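Local coordinates for solute Binding Protein, BlMnBP1 in complex with mannotriose (Bifidobacterium, PDB 6FUV), which probably serves as the solute-binding component of an ABC transporter, capturing manno-oligosaccharides such as mannotriose for uptake, at residues Gly131-Val136 against Gln297-Ala302; Lys153-Phe158 against Phe289-Asp294. All coordinates share one frame; numbering follows the deposited sequence.

Contact 1: Gly131-Val136 against Gln297-Ala302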
loop_
_atom_site.group_PDB
_atom_site.type_symbol
_atom_site.label_atom_id
_atom_site.label_comp_id
_atom_site.label_asym_id
_atom_site.label_seq_id
_atom_site.Cartn_x
_atom_site.Cartn_y
_atom_site.Cartn_z
ATOM N N GLY A 131 4.722 -4.387 7.038
ATOM C CA GLY A 131 4.823 -5.000 5.738
ATOM C C GLY A 131 3.442 -5.251 5.152
ATOM O O GLY A 131 2.515 -5.660 5.846
ATOM N N GLN A 132 3.319 -5.020 3.847
ATOM C CA GLN A 132 2.022 -5.137 3.202
ATOM C C GLN A 132 2.101 -6.034 1.976
ATOM O O GLN A 132 3.144 -6.140 1.300
ATOM C CB GLN A 132 1.461 -3.753 2.813
ATOM C CG GLN A 132 0.768 -3.047 3.975
ATOM C CD GLN A 132 -0.451 -3.780 4.487
ATOM O OE1 GLN A 132 -1.295 -4.170 3.737
ATOM N NE2 GLN A 132 -0.536 -3.957 5.783
ATOM N N THR A 133 0.977 -6.697 1.731
ATOM C CA THR A 133 0.688 -7.316 0.452
ATOM C C THR A 133 -0.610 -6.718 -0.082
ATOM O O THR A 133 -1.374 -6.079 0.649
ATOM C CB THR A 133 0.508 -8.827 0.550
ATOM O OG1 THR A 133 -0.558 -9.144 1.452
ATOM C CG2 THR A 133 1.742 -9.512 1.036
ATOM N N SER A 134 -0.911 -6.964 -1.356
ATOM C CA SER A 134 -2.199 -6.619 -1.947
ATOM C C SER A 134 -2.920 -7.865 -2.425
ATOM O O SER A 134 -2.322 -8.746 -3.039
ATOM C CB SER A 134 -1.980 -5.673 -3.146
ATOM O OG SER A 134 -1.120 -4.642 -2.752
ATOM N N GLY A 135 -4.198 -7.881 -2.224
ATOM C CA GLY A 135 -5.023 -9.046 -2.526
ATOM C C GLY A 135 -6.457 -8.666 -2.828
ATOM O O GLY A 135 -6.711 -7.627 -3.448
ATOM N N VAL A 136 -7.407 -9.474 -2.338
ATOM C CA VAL A 136 -8.829 -9.159 -2.416
ATOM C C VAL A 136 -9.482 -9.428 -1.065
ATOM O O VAL A 136 -9.391 -10.540 -0.524
ATOM C CB VAL A 136 -9.556 -9.972 -3.495
ATOM C CG1 VAL A 136 -10.981 -9.576 -3.606
ATOM C CG2 VAL A 136 -8.863 -9.814 -4.835
ATOM N N GLN A 297 0.972 -19.045 -7.106
ATOM C CA GLN A 297 0.513 -17.705 -6.792
ATOM C C GLN A 297 1.557 -16.972 -5.984
ATOM O O GLN A 297 2.262 -17.577 -5.170
ATOM C CB GLN A 297 -0.797 -17.712 -6.013
ATOM C CG GLN A 297 -1.974 -18.063 -6.873
ATOM C CD GLN A 297 -3.252 -17.725 -6.242
ATOM O OE1 GLN A 297 -3.995 -16.910 -6.751
ATOM N NE2 GLN A 297 -3.530 -18.339 -5.116
ATOM N N TYR A 298 1.662 -15.663 -6.242
ATOM C CA TYR A 298 2.721 -14.833 -5.693
ATOM C C TYR A 298 2.099 -13.553 -5.190
ATOM O O TYR A 298 1.061 -13.130 -5.676
ATOM C CB TYR A 298 3.809 -14.500 -6.743
ATOM C CG TYR A 298 4.496 -15.657 -7.371
ATOM C CD1 TYR A 298 3.905 -16.375 -8.390
ATOM C CD2 TYR A 298 5.768 -16.043 -6.948
ATOM C CE1 TYR A 298 4.554 -17.470 -8.970
ATOM C CE2 TYR A 298 6.399 -17.097 -7.496
ATOM C CZ TYR A 298 5.810 -17.808 -8.515
ATOM O OH TYR A 298 6.485 -18.865 -9.004
ATOM N N ALA A 299 2.730 -12.956 -4.198
ATOM C CA ALA A 299 2.357 -11.639 -3.713
ATOM C C ALA A 299 3.597 -10.790 -3.461
ATOM O O ALA A 299 4.528 -11.190 -2.768
ATOM C CB ALA A 299 1.550 -11.760 -2.430
ATOM N N THR A 300 3.604 -9.597 -4.011
ATOM C CA THR A 300 4.679 -8.667 -3.717
ATOM C C THR A 300 4.602 -8.288 -2.252
ATOM O O THR A 300 3.531 -7.964 -1.730
ATOM C CB THR A 300 4.593 -7.417 -4.592
ATOM O OG1 THR A 300 4.612 -7.820 -5.960
ATOM C CG2 THR A 300 5.783 -6.547 -4.344
ATOM N N LEU A 301 5.740 -8.344 -1.581
ATOM C CA LEU A 301 5.893 -7.796 -0.242
ATOM C C LEU A 301 6.507 -6.407 -0.373
ATOM O O LEU A 301 7.615 -6.248 -0.900
ATOM C CB LEU A 301 6.758 -8.696 0.626
ATOM C CG LEU A 301 7.096 -8.273 2.036
ATOM C CD1 LEU A 301 5.862 -7.956 2.804
ATOM C CD2 LEU A 301 7.961 -9.390 2.677
ATOM N N ALA A 302 5.769 -5.404 0.081
ATOM C CA ALA A 302 6.246 -4.030 0.023
ATOM C C ALA A 302 5.701 -3.299 1.234
ATOM O O ALA A 302 4.747 -3.730 1.885
ATOM C CB ALA A 302 5.861 -3.315 -1.276
HETATM O O HOH W 1 1.146 -8.058 -2.782
#
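Ala299 and Thr133 make the first touch between Gln297-Ala302 and Gly131-Val136: the methyl CB of Ala299 points toward Gly131-Val136 and meets Thr133 CG2 at 4.1 Å. With chi1 of Thr133 at 59°, OG1 sits between the backbone N and the carbonyl carbon, which leaves CG2 anti to that carbon. OG1 is hydrogen-bonded to the hydroxyls of Tyr354 and Tyr286, and the methyl group serves the packing. Thr300 joins mainly through its carbonyl. Thr133 CG2 approaches Thr300 O to 3.6 Å, and a water donates to this same oxygen while accepting from Ser134 N. That water spans the place where the two backbones begin to diverge. Leu301 has CG anti to its backbone N (chi1 177°), and its branch CD1 lies 3.6 Å from Gln132 O; the CA of Leu301 also makes a C-H...O contact with this oxygen. Direct backbone pairing comes at Ala302, an antiparallel hydrogen-bonded partner of Gln132. Gln132 N donates to Ala302 O over 2.7 Å, and Ala302 N returns an almost straight bond of 3.0 Å to Gln132 O. The side chain of Gln132 stands on the same sheet face as Ala302 CB, but its amide turns away, with OE1 accepting from Trp269 N and NE2 donating to Asp130 OD1. Beyond this pair, the 131-136 segment leaves strand 123-132 for strand 135-139 of the other sheet, an inter-domain crossing consistent with the hinge of periplasmic-type binding proteins. The chemistry thus divides the work: two reciprocal bonds fix the backbone of Gln132, while separate polar partners hold its amide, so that a side chain touching bound mannose is steadied at both root and tip.

Contact 2: Lys153-Phe158 against Phe289-Asp294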
loop_
_atom_site.group_PDB
_atom_site.type_symbol
_atom_site.label_atom_id
_atom_site.label_comp_id
_atom_site.label_asym_id
_atom_site.label_seq_id
_atom_site.Cartn_x
_atom_site.Cartn_y
_atom_site.Cartn_z
ATOM N N LYS A 153 -8.497 -18.284 -8.482
ATOM C CA LYS A 153 -7.069 -18.066 -8.578
ATOM C C LYS A 153 -6.634 -17.516 -9.923
ATOM O O LYS A 153 -5.464 -17.201 -10.073
ATOM C CB LYS A 153 -6.323 -19.386 -8.300
ATOM C CG LYS A 153 -6.446 -19.868 -6.854
ATOM C CD LYS A 153 -5.587 -21.059 -6.557
ATOM C CE LYS A 153 -5.670 -21.437 -5.075
ATOM N NZ LYS A 153 -7.075 -21.274 -4.598
ATOM N N THR A 154 -7.521 -17.382 -10.895
ATOM C CA THR A 154 -7.227 -16.821 -12.206
ATOM C C THR A 154 -8.244 -15.736 -12.502
ATOM O O THR A 154 -9.273 -15.633 -11.823
ATOM C CB THR A 154 -7.295 -17.896 -13.303
ATOM O OG1 THR A 154 -8.650 -18.337 -13.417
ATOM C CG2 THR A 154 -6.368 -19.079 -13.003
ATOM N N PRO A 155 -8.006 -14.909 -13.536
ATOM C CA PRO A 155 -9.018 -13.895 -13.888
ATOM C C PRO A 155 -10.354 -14.469 -14.348
ATOM O O PRO A 155 -11.408 -13.927 -13.996
ATOM C CB PRO A 155 -8.331 -13.104 -15.004
ATOM C CG PRO A 155 -6.849 -13.282 -14.784
ATOM C CD PRO A 155 -6.731 -14.712 -14.265
ATOM N N GLU A 156 -10.340 -15.557 -15.117
ATOM C CA GLU A 156 -11.585 -16.169 -15.556
ATOM C C GLU A 156 -12.359 -16.743 -14.382
ATOM O O GLU A 156 -13.588 -16.607 -14.333
ATOM C CB GLU A 156 -11.304 -17.265 -16.573
ATOM C CG GLU A 156 -10.759 -16.809 -17.898
ATOM C CD GLU A 156 -9.216 -16.734 -17.949
ATOM O OE1 GLU A 156 -8.573 -16.666 -16.885
ATOM O OE2 GLU A 156 -8.643 -16.778 -19.074
ATOM N N GLU A 157 -11.662 -17.405 -13.445
ATOM C CA GLU A 157 -12.319 -17.928 -12.248
ATOM C C GLU A 157 -12.867 -16.784 -11.408
ATOM O O GLU A 157 -13.927 -16.891 -10.795
ATOM C CB GLU A 157 -11.326 -18.759 -11.436
ATOM C CG GLU A 157 -10.999 -20.151 -11.991
ATOM C CD GLU A 157 -9.703 -20.704 -11.498
ATOM O OE1 GLU A 157 -9.257 -20.354 -10.378
ATOM O OE2 GLU A 157 -9.041 -21.448 -12.280
ATOM N N PHE A 158 -12.166 -15.667 -11.384
ATOM C CA PHE A 158 -12.660 -14.522 -10.630
ATOM C C PHE A 158 -13.938 -13.988 -11.245
ATOM O O PHE A 158 -14.882 -13.663 -10.530
ATOM C CB PHE A 158 -11.601 -13.421 -10.572
ATOM C CG PHE A 158 -11.959 -12.289 -9.661
ATOM C CD1 PHE A 158 -12.058 -12.489 -8.293
ATOM C CD2 PHE A 158 -12.245 -11.032 -10.155
ATOM C CE1 PHE A 158 -12.406 -11.451 -7.430
ATOM C CE2 PHE A 158 -12.606 -9.999 -9.261
ATOM C CZ PHE A 158 -12.649 -10.223 -7.932
ATOM N N PHE A 289 -4.788 -12.097 -4.902
ATOM C CA PHE A 289 -5.331 -11.596 -6.132
ATOM C C PHE A 289 -5.349 -12.765 -7.113
ATOM O O PHE A 289 -4.374 -13.529 -7.194
ATOM C CB PHE A 289 -4.516 -10.393 -6.641
ATOM C CG PHE A 289 -5.079 -9.789 -7.907
ATOM C CD1 PHE A 289 -6.029 -8.813 -7.860
ATOM C CD2 PHE A 289 -4.667 -10.189 -9.113
ATOM C CE1 PHE A 289 -6.544 -8.287 -8.962
ATOM C CE2 PHE A 289 -5.241 -9.663 -10.248
ATOM C CZ PHE A 289 -6.148 -8.719 -10.146
ATOM N N PRO A 290 -6.432 -12.945 -7.865
ATOM C CA PRO A 290 -6.569 -14.171 -8.666
ATOM C C PRO A 290 -5.752 -14.182 -9.956
ATOM O O PRO A 290 -6.259 -14.149 -11.135
ATOM C CB PRO A 290 -8.067 -14.198 -8.927
ATOM C CG PRO A 290 -8.430 -12.776 -9.046
ATOM C CD PRO A 290 -7.541 -12.006 -8.116
ATOM N N ILE A 291 -4.432 -14.273 -9.788
ATOM C CA ILE A 291 -3.548 -14.581 -10.904
ATOM C C ILE A 291 -2.707 -15.770 -10.487
ATOM O O ILE A 291 -2.232 -15.827 -9.350
ATOM C CB ILE A 291 -2.652 -13.393 -11.303
ATOM C CG1 ILE A 291 -3.438 -12.348 -12.090
ATOM C CG2 ILE A 291 -1.497 -13.851 -12.099
ATOM C CD1 ILE A 291 -2.531 -11.232 -12.760
ATOM N N THR A 292 -2.465 -16.687 -11.424
ATOM C CA THR A 292 -1.589 -17.838 -11.235
ATOM C C THR A 292 -0.535 -17.854 -12.324
ATOM O O THR A 292 -0.838 -17.650 -13.497
ATOM C CB THR A 292 -2.393 -19.158 -11.211
ATOM O OG1 THR A 292 -3.271 -19.152 -10.072
ATOM C CG2 THR A 292 -1.507 -20.352 -11.107
ATOM N N VAL A 293 0.705 -18.024 -11.910
ATOM C CA VAL A 293 1.837 -18.119 -12.818
ATOM C C VAL A 293 2.461 -19.523 -12.721
ATOM O O VAL A 293 3.095 -19.864 -11.719
ATOM C CB VAL A 293 2.875 -17.020 -12.521
ATOM C CG1 VAL A 293 4.036 -17.118 -13.479
ATOM C CG2 VAL A 293 2.266 -15.621 -12.602
ATOM N N ASP A 294 2.313 -20.319 -13.775
ATOM C CA ASP A 294 2.830 -21.678 -13.849
ATOM C C ASP A 294 2.467 -22.460 -12.607
ATOM O O ASP A 294 3.337 -22.992 -11.903
ATOM C CB ASP A 294 4.344 -21.683 -14.056
ATOM C CG ASP A 294 4.761 -21.034 -15.342
ATOM O OD1 ASP A 294 4.069 -21.209 -16.363
ATOM O OD2 ASP A 294 5.772 -20.315 -15.347
#
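The N-terminal end of helix 155-168 is where this contact lies, with Lys153 and Phe158 closing on the turn centred at Pro290. Thr154 is the N-cap, its OG1 accepting from Glu157 N, and the Glu157 carboxylate reaches back to take the N-H of Lys153, with OE1 2.9 Å from Lys153 N. With the start of the helix so ordered, Lys153 O accepts a hydrogen bond from Thr292 OG1 at 2.9 Å. The donor stands well above the carbonyl plane, 51° out of it, and chi1 of -64° sets OG1 anti to the carbonyl carbon of Thr292. Thr292 OG1 also lies 3.5 Å from Lys153 CB. An alanine in place of Thr292 would probably leave Lys153 O without its hydroxyl donor and open a small gap beside Lys153 CB. Pro290 forms an inverse gamma turn, Ile291 N donating to Phe289 O, in the loop that follows strand 284-288, an outermost strand of the four-stranded sheet; the helix end is thereby tied to the chain leaving that strand. The pyrrolidine ring wedges against the helix, its CG 3.6 Å from Phe158 CB and equally near CG of the phenyl ring, the two side chains crossing at a slant, while Pro290 CB packs 3.4 Å from Thr154 O. Pro290 CD lies over one face of the Phe289 ring, toward its rim.

In the fold
Contact 1 lies beside the bound sugar, contact 2 further out on the chain. Their centres are about 14 Å apart, and 153-158 with 289-294 is nested within the loop that 131-136 and 297-302 close. The centre of contact 1 is about 9 Å from the centre of the chain, by the ligands: the Gln132 side chain comes within about 4 Å of a bound mannose and about 3 Å of a polyether probably left from crystallisation. The centre of contact 2 lies about 21 Å from the centre of the chain. Gln297 joins them, its CG packing 3.6 Å from Thr292 OG1, and a few residues after 289-294 the chain enters strand 298-309.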